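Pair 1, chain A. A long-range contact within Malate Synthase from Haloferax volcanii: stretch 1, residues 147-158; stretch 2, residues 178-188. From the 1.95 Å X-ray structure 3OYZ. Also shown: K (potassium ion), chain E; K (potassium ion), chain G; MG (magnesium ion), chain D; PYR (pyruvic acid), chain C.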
# COMPACT_ATOMS: atom_id res chain seq x y z
N ASP A 147 -16.48 4.43 35.52
CA ASP A 147 -17.25 3.40 34.83
C ASP A 147 -16.30 2.60 33.91
O ASP A 147 -15.37 3.15 33.31
CB ASP A 147 -18.36 4.01 33.99
CG ASP A 147 -19.48 4.63 34.83
OD1 ASP A 147 -20.04 4.00 35.76
OD2 ASP A 147 -19.89 5.74 34.44
N GLU A 148 -16.47 1.28 33.88
CA GLU A 148 -15.71 0.46 32.95
C GLU A 148 -15.79 0.98 31.50
O GLU A 148 -16.89 1.29 31.02
CB GLU A 148 -16.15 -1.01 33.01
CG GLU A 148 -15.07 -1.93 32.37
CD GLU A 148 -15.33 -3.40 32.65
OE1 GLU A 148 -14.67 -3.96 33.54
OE2 GLU A 148 -16.26 -3.98 32.03
N GLY A 149 -14.66 1.18 30.84
CA GLY A 149 -14.69 1.59 29.41
C GLY A 149 -14.78 3.10 29.23
O GLY A 149 -14.79 3.61 28.12
N SER A 150 -14.82 3.85 30.32
CA SER A 150 -15.05 5.29 30.18
C SER A 150 -13.79 6.06 29.77
O SER A 150 -13.88 7.14 29.16
CB SER A 150 -15.64 5.84 31.50
OG SER A 150 -14.66 5.79 32.54
N LEU A 151 -12.60 5.56 30.08
CA LEU A 151 -11.42 6.19 29.51
C LEU A 151 -11.10 5.63 28.09
O LEU A 151 -10.81 4.42 27.97
CB LEU A 151 -10.22 5.86 30.39
CG LEU A 151 -10.36 6.59 31.75
CD1 LEU A 151 -9.18 6.09 32.48
CD2 LEU A 151 -10.20 8.11 31.52
N ALA A 152 -11.18 6.50 27.08
CA ALA A 152 -10.85 6.18 25.69
C ALA A 152 -9.37 5.82 25.62
O ALA A 152 -8.56 6.37 26.36
CB ALA A 152 -11.23 7.38 24.75
N MET A 153 -8.98 4.83 24.81
CA MET A 153 -7.57 4.61 24.53
C MET A 153 -7.29 5.00 23.08
O MET A 153 -8.00 4.55 22.17
CB MET A 153 -7.24 3.11 24.69
CG MET A 153 -5.73 2.70 24.43
SD MET A 153 -5.71 0.87 24.79
CE MET A 153 -4.49 0.30 23.62
N SER A 154 -6.19 5.68 22.83
CA SER A 154 -5.82 6.03 21.47
C SER A 154 -4.42 5.46 21.37
O SER A 154 -3.69 5.46 22.39
CB SER A 154 -5.83 7.56 21.20
OG SER A 154 -7.22 7.93 21.20
N VAL A 155 -4.00 5.02 20.18
CA VAL A 155 -2.65 4.49 20.14
C VAL A 155 -1.90 5.21 19.06
O VAL A 155 -2.44 5.61 18.03
CB VAL A 155 -2.57 2.95 19.86
CG1 VAL A 155 -3.37 2.21 20.92
CG2 VAL A 155 -3.28 2.65 18.49
N ILE A 156 -0.58 5.32 19.22
CA ILE A 156 0.25 5.82 18.16
C ILE A 156 0.81 4.61 17.34
O ILE A 156 1.38 3.71 17.94
CB ILE A 156 1.51 6.50 18.74
CG1 ILE A 156 1.17 7.70 19.66
CG2 ILE A 156 2.28 7.12 17.53
CD1 ILE A 156 0.13 8.63 19.17
N ILE A 157 0.61 4.57 16.02
CA ILE A 157 1.06 3.48 15.10
C ILE A 157 2.42 3.94 14.67
O ILE A 157 2.54 4.85 13.83
CB ILE A 157 0.13 3.37 13.82
CG1 ILE A 157 -1.36 3.18 14.27
CG2 ILE A 157 0.62 2.16 12.95
CD1 ILE A 157 -1.64 1.99 15.26
N GLU A 158 3.46 3.38 15.28
CA GLU A 158 4.79 3.86 14.93
C GLU A 158 5.77 2.72 14.92
O GLU A 158 6.97 2.89 15.19
CB GLU A 158 5.26 4.97 15.90
CG GLU A 158 5.30 4.60 17.35
CD GLU A 158 5.39 5.93 18.18
OE1 GLU A 158 4.95 5.93 19.32
OE2 GLU A 158 5.75 6.98 17.64
N ASN A 178 -11.15 -8.73 26.71
CA ASN A 178 -10.61 -7.39 26.71
C ASN A 178 -11.70 -6.32 26.71
O ASN A 178 -12.87 -6.64 26.48
CB ASN A 178 -9.57 -7.13 25.62
CG ASN A 178 -10.17 -7.19 24.20
OD1 ASN A 178 -11.07 -6.41 23.88
ND2 ASN A 178 -9.81 -8.24 23.43
N ASN A 179 -11.31 -5.06 26.89
CA ASN A 179 -12.20 -3.88 26.84
C ASN A 179 -11.78 -2.95 25.67
O ASN A 179 -11.93 -1.72 25.74
CB ASN A 179 -12.24 -3.21 28.24
CG ASN A 179 -13.15 -3.96 29.22
OD1 ASN A 179 -14.20 -4.46 28.85
ND2 ASN A 179 -12.75 -4.08 30.49
N LEU A 180 -11.19 -3.50 24.59
CA LEU A 180 -10.62 -2.71 23.50
C LEU A 180 -11.69 -2.02 22.71
O LEU A 180 -11.34 -1.23 21.87
CB LEU A 180 -9.73 -3.57 22.53
CG LEU A 180 -8.34 -3.83 23.14
CD1 LEU A 180 -7.79 -5.00 22.24
CD2 LEU A 180 -7.43 -2.60 23.02
N GLU A 181 -12.98 -2.17 23.01
CA GLU A 181 -13.98 -1.24 22.46
C GLU A 181 -13.70 0.19 22.92
O GLU A 181 -14.18 1.12 22.28
CB GLU A 181 -15.37 -1.53 23.06
CG GLU A 181 -15.92 -2.80 22.58
CD GLU A 181 -15.64 -3.99 23.52
OE1 GLU A 181 -14.68 -4.05 24.35
OE2 GLU A 181 -16.46 -4.92 23.32
N ARG A 182 -12.87 0.42 23.94
CA ARG A 182 -12.46 1.82 24.32
C ARG A 182 -11.56 2.55 23.32
O ARG A 182 -11.29 3.77 23.44
CB ARG A 182 -11.73 1.74 25.70
CG ARG A 182 -10.29 1.10 25.64
CD ARG A 182 -9.40 0.98 26.89
NE ARG A 182 -9.99 0.16 27.95
CZ ARG A 182 -10.70 0.58 28.99
NH1 ARG A 182 -11.04 1.85 29.08
NH2 ARG A 182 -11.11 -0.26 29.93
N LEU A 183 -11.06 1.82 22.30
CA LEU A 183 -10.22 2.43 21.29
C LEU A 183 -10.92 3.58 20.57
O LEU A 183 -12.07 3.45 20.18
CB LEU A 183 -9.79 1.46 20.16
CG LEU A 183 -8.67 0.52 20.69
CD1 LEU A 183 -8.48 -0.72 19.69
CD2 LEU A 183 -7.31 1.32 20.64
N PHE A 184 -10.15 4.66 20.40
CA PHE A 184 -10.67 5.93 19.87
C PHE A 184 -9.82 6.32 18.67
O PHE A 184 -10.28 6.14 17.55
CB PHE A 184 -10.69 7.02 20.97
CG PHE A 184 -11.16 8.38 20.47
CD1 PHE A 184 -12.10 8.47 19.45
CD2 PHE A 184 -10.63 9.56 21.01
CE1 PHE A 184 -12.52 9.71 18.89
CE2 PHE A 184 -11.04 10.82 20.48
CZ PHE A 184 -11.96 10.89 19.44
N LEU A 185 -8.62 6.83 18.84
CA LEU A 185 -7.91 7.29 17.66
C LEU A 185 -6.76 6.31 17.36
O LEU A 185 -6.09 5.75 18.28
CB LEU A 185 -7.20 8.66 17.88
CG LEU A 185 -8.15 9.75 18.42
CD1 LEU A 185 -7.32 10.98 18.79
CD2 LEU A 185 -9.02 10.13 17.24
N LEU A 186 -6.52 6.17 16.06
CA LEU A 186 -5.33 5.46 15.59
C LEU A 186 -4.51 6.55 14.94
O LEU A 186 -4.93 7.13 13.92
CB LEU A 186 -5.70 4.43 14.51
CG LEU A 186 -6.78 3.43 14.99
CD1 LEU A 186 -7.11 2.47 13.75
CD2 LEU A 186 -6.28 2.74 16.30
N VAL A 187 -3.33 6.79 15.50
CA VAL A 187 -2.63 8.01 15.08
C VAL A 187 -1.28 7.64 14.54
O VAL A 187 -0.56 6.99 15.24
CB VAL A 187 -2.38 8.98 16.30
CG1 VAL A 187 -1.74 10.28 15.86
CG2 VAL A 187 -3.67 9.24 17.05
N ASP A 188 -0.90 8.01 13.32
CA ASP A 188 0.44 7.68 12.85
C ASP A 188 1.53 8.46 13.57
O ASP A 188 1.35 9.66 13.82
CB ASP A 188 0.56 7.93 11.36
CG ASP A 188 -0.22 6.89 10.58
OD1 ASP A 188 -0.35 5.79 11.16
OD2 ASP A 188 -0.74 7.15 9.50
K K E . -13.89 -6.62 23.97
K K G . -14.64 -7.14 28.51
MG MG D . 6.98 8.50 18.53
C PYR C . 6.41 10.05 16.33
O PYR C . 7.18 9.11 16.73
OXT PYR C . 6.30 10.39 15.10
CA PYR C . 5.56 10.60 17.28
O3 PYR C . 5.57 10.16 18.51
CB PYR C . 4.58 11.64 16.89
O HOH W 1 -13.49 -6.12 32.41
O HOH W 2 6.22 8.07 20.33
O HOH W 3 7.92 10.28 19.77
O HOH W 4 -16.36 -7.08 24.99
O HOH W 5 -11.66 -7.04 30.03

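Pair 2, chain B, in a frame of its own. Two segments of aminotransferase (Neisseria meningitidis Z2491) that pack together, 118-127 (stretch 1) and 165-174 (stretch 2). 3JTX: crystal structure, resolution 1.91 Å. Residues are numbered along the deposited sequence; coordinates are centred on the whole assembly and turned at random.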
# COMPACT_ATOMS: atom_id res chain seq x y z
N GLY B 118 -24.91 -1.05 -16.84
CA GLY B 118 -24.35 -0.18 -17.87
C GLY B 118 -24.28 1.28 -17.45
O GLY B 118 -23.83 2.13 -18.23
N ILE B 119 -24.70 1.58 -16.22
CA ILE B 119 -24.80 2.97 -15.75
C ILE B 119 -23.50 3.41 -15.06
O ILE B 119 -23.05 2.78 -14.10
CB ILE B 119 -26.05 3.15 -14.83
CG1 ILE B 119 -26.34 4.64 -14.60
CG2 ILE B 119 -25.88 2.38 -13.50
CD1 ILE B 119 -26.80 5.39 -15.88
N LYS B 120 -22.89 4.49 -15.56
CA LYS B 120 -21.58 4.91 -15.04
C LYS B 120 -21.70 5.59 -13.67
O LYS B 120 -22.39 6.61 -13.54
CB LYS B 120 -20.87 5.84 -16.03
CG LYS B 120 -19.37 5.90 -15.82
CD LYS B 120 -18.67 6.46 -17.05
CE LYS B 120 -17.17 6.53 -16.86
NZ LYS B 120 -16.50 6.94 -18.14
N PRO B 121 -21.04 5.03 -12.65
CA PRO B 121 -21.18 5.61 -11.31
C PRO B 121 -20.43 6.93 -11.18
O PRO B 121 -19.39 7.11 -11.82
CB PRO B 121 -20.58 4.53 -10.41
CG PRO B 121 -19.55 3.86 -11.26
CD PRO B 121 -20.07 3.92 -12.67
N ALA B 122 -20.96 7.82 -10.35
CA ALA B 122 -20.40 9.14 -10.14
C ALA B 122 -19.81 9.28 -8.73
O ALA B 122 -20.28 8.68 -7.75
CB ALA B 122 -21.47 10.20 -10.36
N ILE B 123 -18.77 10.10 -8.64
CA ILE B 123 -18.26 10.58 -7.34
C ILE B 123 -18.23 12.10 -7.41
O ILE B 123 -17.93 12.67 -8.47
CB ILE B 123 -16.87 10.00 -7.04
CG1 ILE B 123 -17.02 8.52 -6.67
CG2 ILE B 123 -16.16 10.79 -5.95
CD1 ILE B 123 -15.73 7.82 -6.35
N VAL B 124 -18.58 12.75 -6.29
CA VAL B 124 -18.57 14.22 -6.23
C VAL B 124 -17.40 14.69 -5.36
O VAL B 124 -17.19 14.17 -4.28
CB VAL B 124 -19.89 14.79 -5.67
CG1 VAL B 124 -19.78 16.32 -5.54
CG2 VAL B 124 -21.07 14.44 -6.58
N SER B 125 -16.65 15.68 -5.87
CA SER B 125 -15.47 16.25 -5.22
C SER B 125 -15.61 17.75 -5.07
O SER B 125 -16.26 18.39 -5.90
CB SER B 125 -14.21 15.96 -6.06
OG SER B 125 -13.07 16.70 -5.60
N PRO B 126 -14.98 18.34 -4.04
CA PRO B 126 -14.88 19.80 -4.05
C PRO B 126 -14.03 20.26 -5.23
O PRO B 126 -13.28 19.45 -5.82
CB PRO B 126 -14.19 20.11 -2.72
CG PRO B 126 -13.38 18.88 -2.45
CD PRO B 126 -14.26 17.77 -2.89
N ASN B 127 -14.16 21.54 -5.57
CA ASN B 127 -13.37 22.17 -6.64
C ASN B 127 -13.08 23.61 -6.23
O ASN B 127 -14.02 24.41 -6.11
CB ASN B 127 -14.14 22.12 -7.95
CG ASN B 127 -13.27 22.42 -9.16
OD1 ASN B 127 -12.07 22.13 -9.19
ND2 ASN B 127 -13.91 22.97 -10.21
N VAL B 165 -27.15 13.32 -11.86
CA VAL B 165 -25.86 12.91 -11.30
C VAL B 165 -26.04 12.39 -9.87
O VAL B 165 -25.52 11.33 -9.54
CB VAL B 165 -24.86 14.07 -11.29
CG1 VAL B 165 -23.56 13.67 -10.57
CG2 VAL B 165 -24.58 14.52 -12.73
N TRP B 166 -26.77 13.12 -9.03
CA TRP B 166 -26.96 12.67 -7.63
C TRP B 166 -27.48 11.24 -7.57
O TRP B 166 -27.03 10.46 -6.75
CB TRP B 166 -27.88 13.59 -6.82
CG TRP B 166 -27.24 14.83 -6.33
CD1 TRP B 166 -27.60 16.11 -6.63
CD2 TRP B 166 -26.10 14.93 -5.47
NE1 TRP B 166 -26.75 17.00 -6.01
CE2 TRP B 166 -25.82 16.30 -5.28
CE3 TRP B 166 -25.29 13.99 -4.82
CZ2 TRP B 166 -24.76 16.75 -4.49
CZ3 TRP B 166 -24.23 14.43 -4.04
CH2 TRP B 166 -23.98 15.81 -3.89
N LYS B 167 -28.42 10.90 -8.46
CA LYS B 167 -29.00 9.56 -8.44
C LYS B 167 -27.98 8.45 -8.73
O LYS B 167 -28.20 7.32 -8.33
CB LYS B 167 -30.17 9.47 -9.41
CG LYS B 167 -31.42 10.21 -8.93
CD LYS B 167 -32.52 10.20 -9.99
CE LYS B 167 -33.82 10.76 -9.44
NZ LYS B 167 -34.94 10.67 -10.42
N ARG B 168 -26.88 8.80 -9.42
CA ARG B 168 -25.79 7.87 -9.73
C ARG B 168 -24.58 8.03 -8.80
O ARG B 168 -23.55 7.40 -9.04
CB ARG B 168 -25.27 8.10 -11.16
CG ARG B 168 -26.28 8.00 -12.25
CD ARG B 168 -25.63 8.03 -13.65
NE ARG B 168 -25.31 9.38 -14.10
CZ ARG B 168 -24.09 9.86 -14.33
NH1 ARG B 168 -23.01 9.11 -14.16
NH2 ARG B 168 -23.96 11.11 -14.74
N THR B 169 -24.66 8.90 -7.79
CA THR B 169 -23.49 9.23 -6.98
C THR B 169 -23.27 8.22 -5.86
O THR B 169 -24.14 8.01 -5.02
CB THR B 169 -23.58 10.65 -6.40
OG1 THR B 169 -23.55 11.60 -7.48
CG2 THR B 169 -22.42 10.95 -5.43
N LYS B 170 -22.09 7.61 -5.84
CA LYS B 170 -21.78 6.54 -4.89
C LYS B 170 -20.99 7.04 -3.69
O LYS B 170 -21.01 6.42 -2.62
CB LYS B 170 -20.99 5.42 -5.58
CG LYS B 170 -21.64 4.86 -6.86
CD LYS B 170 -23.01 4.23 -6.59
CE LYS B 170 -23.73 3.90 -7.89
NZ LYS B 170 -25.17 3.52 -7.66
N LEU B 171 -20.28 8.14 -3.86
CA LEU B 171 -19.42 8.67 -2.81
C LEU B 171 -19.25 10.16 -3.02
O LEU B 171 -19.24 10.65 -4.15
CB LEU B 171 -18.06 7.96 -2.83
CG LEU B 171 -17.05 8.29 -1.73
CD1 LEU B 171 -16.30 7.06 -1.26
CD2 LEU B 171 -16.08 9.39 -2.20
N VAL B 172 -19.16 10.89 -1.91
CA VAL B 172 -18.86 12.31 -1.93
C VAL B 172 -17.63 12.51 -1.06
O VAL B 172 -17.57 11.98 0.05
CB VAL B 172 -20.07 13.09 -1.37
CG1 VAL B 172 -19.71 14.49 -1.02
CG2 VAL B 172 -21.24 13.03 -2.38
N PHE B 173 -16.65 13.26 -1.55
CA PHE B 173 -15.49 13.66 -0.73
C PHE B 173 -15.75 15.00 -0.04
O PHE B 173 -16.30 15.93 -0.65
CB PHE B 173 -14.25 13.87 -1.58
CG PHE B 173 -13.66 12.61 -2.14
CD1 PHE B 173 -13.01 11.72 -1.31
CD2 PHE B 173 -13.74 12.34 -3.49
CE1 PHE B 173 -12.45 10.56 -1.82
CE2 PHE B 173 -13.16 11.19 -4.01
CZ PHE B 173 -12.52 10.31 -3.17
N VAL B 174 -15.34 15.11 1.22
CA VAL B 174 -15.20 16.39 1.92
C VAL B 174 -13.74 16.52 2.37
O VAL B 174 -13.13 15.56 2.82
CB VAL B 174 -16.15 16.48 3.14
CG1 VAL B 174 -15.84 17.75 3.98
CG2 VAL B 174 -17.59 16.45 2.70

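The sharpest difference between the two pairs lies at the bulge, where Ser A154 of pair 1 superposes on Ile B123 of pair 2. In pair 1 the backbone amide of Leu A185, which the bulge turns out of the regular ladder, is met by a side chain: Leu A185 N donates to Ser A154 OG at 3.0 Å. In pair 2 the matching amide, Leu B171 N, is buried by the contact and finds no partner anywhere in the model, and the isoleucine at the serine position has no polar side-chain atom to meet it. Ile B123 instead packs through CG2, 4.0 Å from Leu B171 CD2 and 3.6 Å from Phe B173 CE2, so that apolar contact takes the place of the hydrogen bond.

Around this point the backbones are nearly the same. Fourteen central residues superpose with an RMSD of 0.7 Å, and each pair joins two parallel strands whose directions differ by 24° in pair 1 and 27° in pair 2. The same ladder runs through both. Met A153 N donates to Arg A182 O (2.9 Å), as Ala B122 N does to Arg B168 O (2.9 Å); Phe A184 N reaches Met A153 O (2.8 Å), and Lys B170 N reaches Ala B122 O (2.8 Å). Beyond the extra residue on the second strand, Val A155 N bonds to Leu A185 O at 2.9 Å and Val B124 N to Leu B171 O at 3.1 Å. Val A187 N to Val A155 O and Phe B173 N to Val B124 O, both 2.9 Å, complete the match. Pair 1 adds a further rung, Ile A157 N to Val A187 O (2.8 Å). Separately, in pair 2, Pro B126 CD lies 3.5 Å from Phe B173 O; a proline has no amide hydrogen.

An arginine does the same job in both pairs. Arg A182 and Arg B168 have side-chain centres only 0.5 Å apart after superposition, although their chi1 rotamers differ, p against m. The CA-to-CB bond of each points toward the other stretch, and NH1 bonds a carbonyl of the loop before the first strand, at the edge of the guanidinium: Arg A182 NH1 to Leu A151 O at 2.8 Å, Arg B168 NH1 to Lys B120 O at 2.6 Å. A main-chain acceptor leaves the identity of the residue bearing it free, and leucine and lysine serve equally.

Elsewhere the packing is shared out differently. Met A153, extended with chi1 and chi2 both t, carries CE to 4.2 Å from both Leu A180 CD2 and Leu A183 CD2. Its counterpart Ala B122 is short, and its CB lies 4.1 Å from Val B165 CG1. The matched valines, chi1 m in Val A155 and t in Val B124, share a contact: Val A155 CG2 meets Leu A186 CD2 at 3.7 Å, and Val B124 CB meets Val B172 CG2 at 4.0 Å. Pair 2 adds the approach of Val B124 CG2 to Trp B166 CZ3 (4.1 Å). Where Ala A152 CB touches Phe A184 CB (3.8 Å), Pro B121 CB rests against Lys B170 CG (3.7 Å).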